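Local coordinates for calmodulin, putative (Entamoeba histolytica, PDB 4OCI), which binds calcium through an EF-hand and takes part in initiating the phagocytosis of human red blood cells by the amoeba, at residues Asn26-Leu31 against Ala45-Ser50; Ile102-Gly107 against Lys113-Leu118. One frame throughout, in Å; residues are numbered along the deposited sequence.

Contact 1 (Asn26-Leu31 against Ala45-Ser50); sequences NEFESL and ASTYNS
Phe28 and Tyr48 meet between the helix that leaves the calcium-binding EF-hand loop (25-34) and the following helix (41-50). The rings of Phe28 and Tyr48 are paired obliquely, planes at 45° and centroids 5.8 Å apart, and the two side chains slide past one another in opposite directions. Each ring therefore lies against the base of the other. On one side, Tyr48 CD1 comes to 3.7 Å from Phe28 CB; on the other, Phe28 CD2 lies 3.8 Å from Tyr48 CB. Both first torsions point CG away from the residue's own backbone nitrogen (177° for Phe28, -176° for Tyr48), which sends each ring across toward the other segment; the CA atoms of Phe28 and Tyr48, 7.5 Å apart, are the nearest between the two segments. Farther along the phenyl ring, CZ of Phe28 reaches the methyl CG2 of Thr47 at 4.4 Å, a looser apolar approach; the hydroxyl of that threonine is turned back to its own helix and bonds to Ala43 O. Phe62 and Leu69 of helix 59-71 pack on Phe28 as well, and Met57 touches both aromatic residues. Beyond Phe28, its neighbour Glu27 is tied to the calcium loop, OE1 receiving Thr24 N and OE2 receiving Gly17 N. The tyrosine also reaches that loop, in which Tyr22 is a calcium ligand: its phenolic OH is hydrogen-bonded to the backbone oxygen O of Leu23.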
# COMPACT_ATOMS: atom_id res chain seq x y z
N ASN A 26 -7.80 0.14 -3.93
CA ASN A 26 -8.84 -0.00 -2.86
C ASN A 26 -9.84 -1.14 -3.08
O ASN A 26 -10.21 -1.79 -2.11
CB ASN A 26 -9.64 1.28 -2.68
CG ASN A 26 -8.88 2.28 -1.89
OD1 ASN A 26 -7.98 1.93 -1.07
ND2 ASN A 26 -9.16 3.56 -2.13
N GLU A 27 -10.22 -1.42 -4.34
CA GLU A 27 -11.08 -2.56 -4.65
C GLU A 27 -10.40 -3.89 -4.37
O GLU A 27 -11.06 -4.80 -3.86
CB GLU A 27 -11.55 -2.56 -6.11
CG GLU A 27 -12.52 -1.35 -6.38
CD GLU A 27 -12.71 -1.01 -7.87
OE1 GLU A 27 -11.93 -1.56 -8.72
OE2 GLU A 27 -13.64 -0.17 -8.20
N PHE A 28 -9.13 -4.00 -4.69
CA PHE A 28 -8.35 -5.20 -4.35
C PHE A 28 -8.28 -5.45 -2.86
O PHE A 28 -8.54 -6.57 -2.39
CB PHE A 28 -6.96 -5.10 -4.91
CG PHE A 28 -6.05 -6.26 -4.55
CD1 PHE A 28 -6.32 -7.53 -5.00
CD2 PHE A 28 -4.90 -6.07 -3.76
CE1 PHE A 28 -5.44 -8.63 -4.70
CE2 PHE A 28 -4.05 -7.16 -3.47
CZ PHE A 28 -4.32 -8.41 -3.92
N GLU A 29 -7.96 -4.39 -2.10
CA GLU A 29 -7.85 -4.53 -0.65
C GLU A 29 -9.22 -4.91 -0.04
O GLU A 29 -9.33 -5.80 0.83
CB GLU A 29 -7.33 -3.21 0.01
CG GLU A 29 -7.12 -3.49 1.52
CD GLU A 29 -7.00 -2.22 2.44
OE1 GLU A 29 -6.92 -1.04 1.92
OE2 GLU A 29 -7.01 -2.46 3.70
N SER A 30 -10.26 -4.27 -0.52
CA SER A 30 -11.54 -4.48 -0.00
C SER A 30 -12.05 -5.97 -0.34
O SER A 30 -12.61 -6.69 0.52
CB SER A 30 -12.41 -3.28 -0.45
OG SER A 30 -13.72 -3.69 -0.65
N LEU A 31 -11.70 -6.49 -1.49
CA LEU A 31 -12.16 -7.80 -1.89
C LEU A 31 -11.45 -8.86 -1.14
O LEU A 31 -12.10 -9.81 -0.65
CB LEU A 31 -11.95 -8.01 -3.40
CG LEU A 31 -12.34 -9.35 -4.05
CD1 LEU A 31 -13.79 -9.73 -3.64
CD2 LEU A 31 -12.21 -9.37 -5.56
N ALA A 45 -1.13 -3.90 -0.22
CA ALA A 45 -0.81 -2.86 -1.20
C ALA A 45 0.48 -3.17 -1.92
O ALA A 45 0.62 -2.94 -3.13
CB ALA A 45 -0.76 -1.42 -0.51
N SER A 46 1.43 -3.73 -1.18
CA SER A 46 2.68 -4.15 -1.75
C SER A 46 2.48 -5.28 -2.79
O SER A 46 3.10 -5.30 -3.81
CB SER A 46 3.55 -4.66 -0.61
OG SER A 46 4.78 -5.01 -1.12
N THR A 47 1.63 -6.27 -2.49
CA THR A 47 1.29 -7.33 -3.46
C THR A 47 0.63 -6.71 -4.68
O THR A 47 0.95 -7.05 -5.81
CB THR A 47 0.31 -8.36 -2.79
OG1 THR A 47 0.95 -8.87 -1.61
CG2 THR A 47 -0.12 -9.53 -3.75
N TYR A 48 -0.29 -5.77 -4.45
CA TYR A 48 -0.93 -5.07 -5.59
C TYR A 48 0.15 -4.37 -6.47
O TYR A 48 0.12 -4.45 -7.70
CB TYR A 48 -1.97 -4.07 -5.05
CG TYR A 48 -2.73 -3.39 -6.16
CD1 TYR A 48 -3.90 -3.92 -6.64
CD2 TYR A 48 -2.21 -2.20 -6.80
CE1 TYR A 48 -4.63 -3.28 -7.72
CE2 TYR A 48 -2.90 -1.57 -7.87
CZ TYR A 48 -4.12 -2.10 -8.30
OH TYR A 48 -4.80 -1.47 -9.33
N ASN A 49 1.08 -3.65 -5.83
CA ASN A 49 2.09 -2.89 -6.54
C ASN A 49 2.95 -3.83 -7.44
O ASN A 49 3.28 -3.51 -8.58
CB ASN A 49 2.99 -2.13 -5.55
CG ASN A 49 4.04 -1.35 -6.25
OD1 ASN A 49 5.18 -1.73 -6.22
ND2 ASN A 49 3.65 -0.30 -6.98
N SER A 50 3.24 -5.02 -6.95
CA SER A 50 4.08 -5.96 -7.71
C SER A 50 3.28 -6.72 -8.76
O SER A 50 3.85 -7.38 -9.61
CB SER A 50 4.65 -6.97 -6.73
OG SER A 50 5.64 -6.29 -5.97

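Contact 2 (Ile102-Gly107 against Lys113-Leu118); sequences ILSTIG and KEITDL
Ile115 reaches from helix 112-122 to helix 96-106 and meets Leu103 and Ser104 there. From CB, which like its CG2 branch lies more than 4.2 Å from the opposite segment, the longer branch does the work. CG1 leaves opposite the carbonyl carbon (chi1 -64°) and the chain then runs on extended (chi2 174°), carrying CD1 forward to the facing helix. This terminal methyl makes both close approaches: it lies 4.0 Å from Leu103 CB, an apolar contact, and 3.6 Å from Ser104 OG. It thus rests where two successive residues of one helical turn meet, against the stem of the leucine rather than its branched end. The serine oxygen is not left to face the methyl alone, since Ser104 OG is hydrogen-bonded to Gln112 OE1, just ahead of residues 113-118, and to Arg100 O, one turn back in its own helix. Ser104 is partly exposed, whereas Ile115 and Leu103 are buried. Between the two segments the closest CA atoms are those of Leu103 and Ile115, 7.9 Å apart, and the contact is made by side chains. Leu103 also packs on Ile79 of helix 76-86, and Ile115 on Met110. Apolar side chains joining two successive helices across a short linker are consistent with the EF-hand pair to which both segments belong.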
# COMPACT_ATOMS: atom_id res chain seq x y z
N ILE A 102 0.11 -20.10 18.33
CA ILE A 102 -0.96 -20.05 17.35
C ILE A 102 -0.55 -19.17 16.19
O ILE A 102 -0.76 -19.53 15.04
CB ILE A 102 -2.23 -19.37 17.93
CG1 ILE A 102 -2.80 -20.10 19.15
CG2 ILE A 102 -3.31 -19.09 16.79
CD1 ILE A 102 -3.22 -21.39 18.90
N LEU A 103 -0.03 -18.00 16.50
CA LEU A 103 0.40 -17.01 15.51
C LEU A 103 1.61 -17.55 14.74
O LEU A 103 1.78 -17.22 13.56
CB LEU A 103 0.75 -15.65 16.17
CG LEU A 103 -0.37 -14.82 16.82
CD1 LEU A 103 0.21 -13.71 17.69
CD2 LEU A 103 -1.29 -14.21 15.76
N SER A 104 2.46 -18.35 15.38
CA SER A 104 3.52 -19.02 14.64
C SER A 104 2.95 -20.02 13.69
O SER A 104 3.41 -20.17 12.58
CB SER A 104 4.52 -19.68 15.59
OG SER A 104 5.13 -18.65 16.30
N THR A 105 1.89 -20.67 14.10
CA THR A 105 1.34 -21.78 13.39
C THR A 105 0.53 -21.42 12.17
O THR A 105 0.75 -22.03 11.13
CB THR A 105 0.51 -22.61 14.37
OG1 THR A 105 1.43 -23.29 15.21
CG2 THR A 105 -0.37 -23.63 13.68
N ILE A 106 -0.37 -20.45 12.27
CA ILE A 106 -1.47 -20.29 11.30
C ILE A 106 -1.29 -19.26 10.17
O ILE A 106 -2.09 -19.21 9.19
CB ILE A 106 -2.83 -20.05 11.98
CG1 ILE A 106 -2.85 -18.68 12.63
CG2 ILE A 106 -3.17 -21.19 12.95
CD1 ILE A 106 -4.06 -18.48 13.33
N GLY A 107 -0.30 -18.40 10.28
CA GLY A 107 0.01 -17.62 9.10
C GLY A 107 1.49 -17.39 9.13
O GLY A 107 2.10 -17.37 10.22
N LYS A 113 10.66 -12.74 16.26
CA LYS A 113 11.08 -11.41 16.64
C LYS A 113 9.91 -10.44 16.41
O LYS A 113 9.73 -9.55 17.20
CB LYS A 113 12.36 -10.96 15.87
N GLU A 114 9.12 -10.62 15.35
CA GLU A 114 7.94 -9.74 15.10
C GLU A 114 6.79 -9.99 16.13
O GLU A 114 5.99 -9.09 16.46
CB GLU A 114 7.42 -9.79 13.62
CG GLU A 114 8.50 -9.35 12.56
CD GLU A 114 8.20 -9.73 11.08
OE1 GLU A 114 7.40 -10.67 10.80
OE2 GLU A 114 8.80 -9.08 10.20
N ILE A 115 6.70 -11.23 16.61
CA ILE A 115 5.76 -11.57 17.67
C ILE A 115 6.11 -10.87 18.97
O ILE A 115 5.26 -10.27 19.55
CB ILE A 115 5.57 -13.06 17.82
CG1 ILE A 115 4.93 -13.52 16.51
CG2 ILE A 115 4.63 -13.36 19.01
CD1 ILE A 115 4.73 -15.03 16.30
N THR A 116 7.38 -10.94 19.37
CA THR A 116 7.86 -10.25 20.55
C THR A 116 7.58 -8.73 20.43
O THR A 116 7.12 -8.11 21.36
CB THR A 116 9.38 -10.51 20.68
OG1 THR A 116 9.61 -11.92 20.69
CG2 THR A 116 9.96 -9.91 21.96
N ASP A 117 7.84 -8.15 19.25
CA ASP A 117 7.68 -6.71 19.06
C ASP A 117 6.22 -6.34 19.12
O ASP A 117 5.87 -5.34 19.68
CB ASP A 117 8.25 -6.29 17.72
CG ASP A 117 9.84 -6.32 17.68
OD1 ASP A 117 10.50 -6.55 18.76
OD2 ASP A 117 10.41 -6.15 16.55
N LEU A 118 5.36 -7.17 18.54
CA LEU A 118 3.95 -7.01 18.68
C LEU A 118 3.46 -7.11 20.15
O LEU A 118 2.59 -6.32 20.59
CB LEU A 118 3.28 -8.07 17.84
CG LEU A 118 1.79 -7.96 17.80
CD1 LEU A 118 1.35 -6.83 16.75
CD2 LEU A 118 1.28 -9.31 17.43

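The contacts follow one another along the chain, contact 1 closing before contact 2 opens, and share no helix. Their centres are 23 Å apart, on opposite sides of the chain's centre, and their nearest atoms are about 13 Å from each other. Each joins successive helices: 25-34 with 41-50 in contact 1, and 96-106 with 112-122 in contact 2; the antiparallel strands 93-95 and 129-131 flank the helices of contact 2 along the chain. This repetition is consistent with a calmodulin-like, two-lobed architecture, with the calcium ion near contact 1 and contact 2 away from the bound metal ions. Both contacts also touch the second subunit, so the dimer interface involves both halves of the chain.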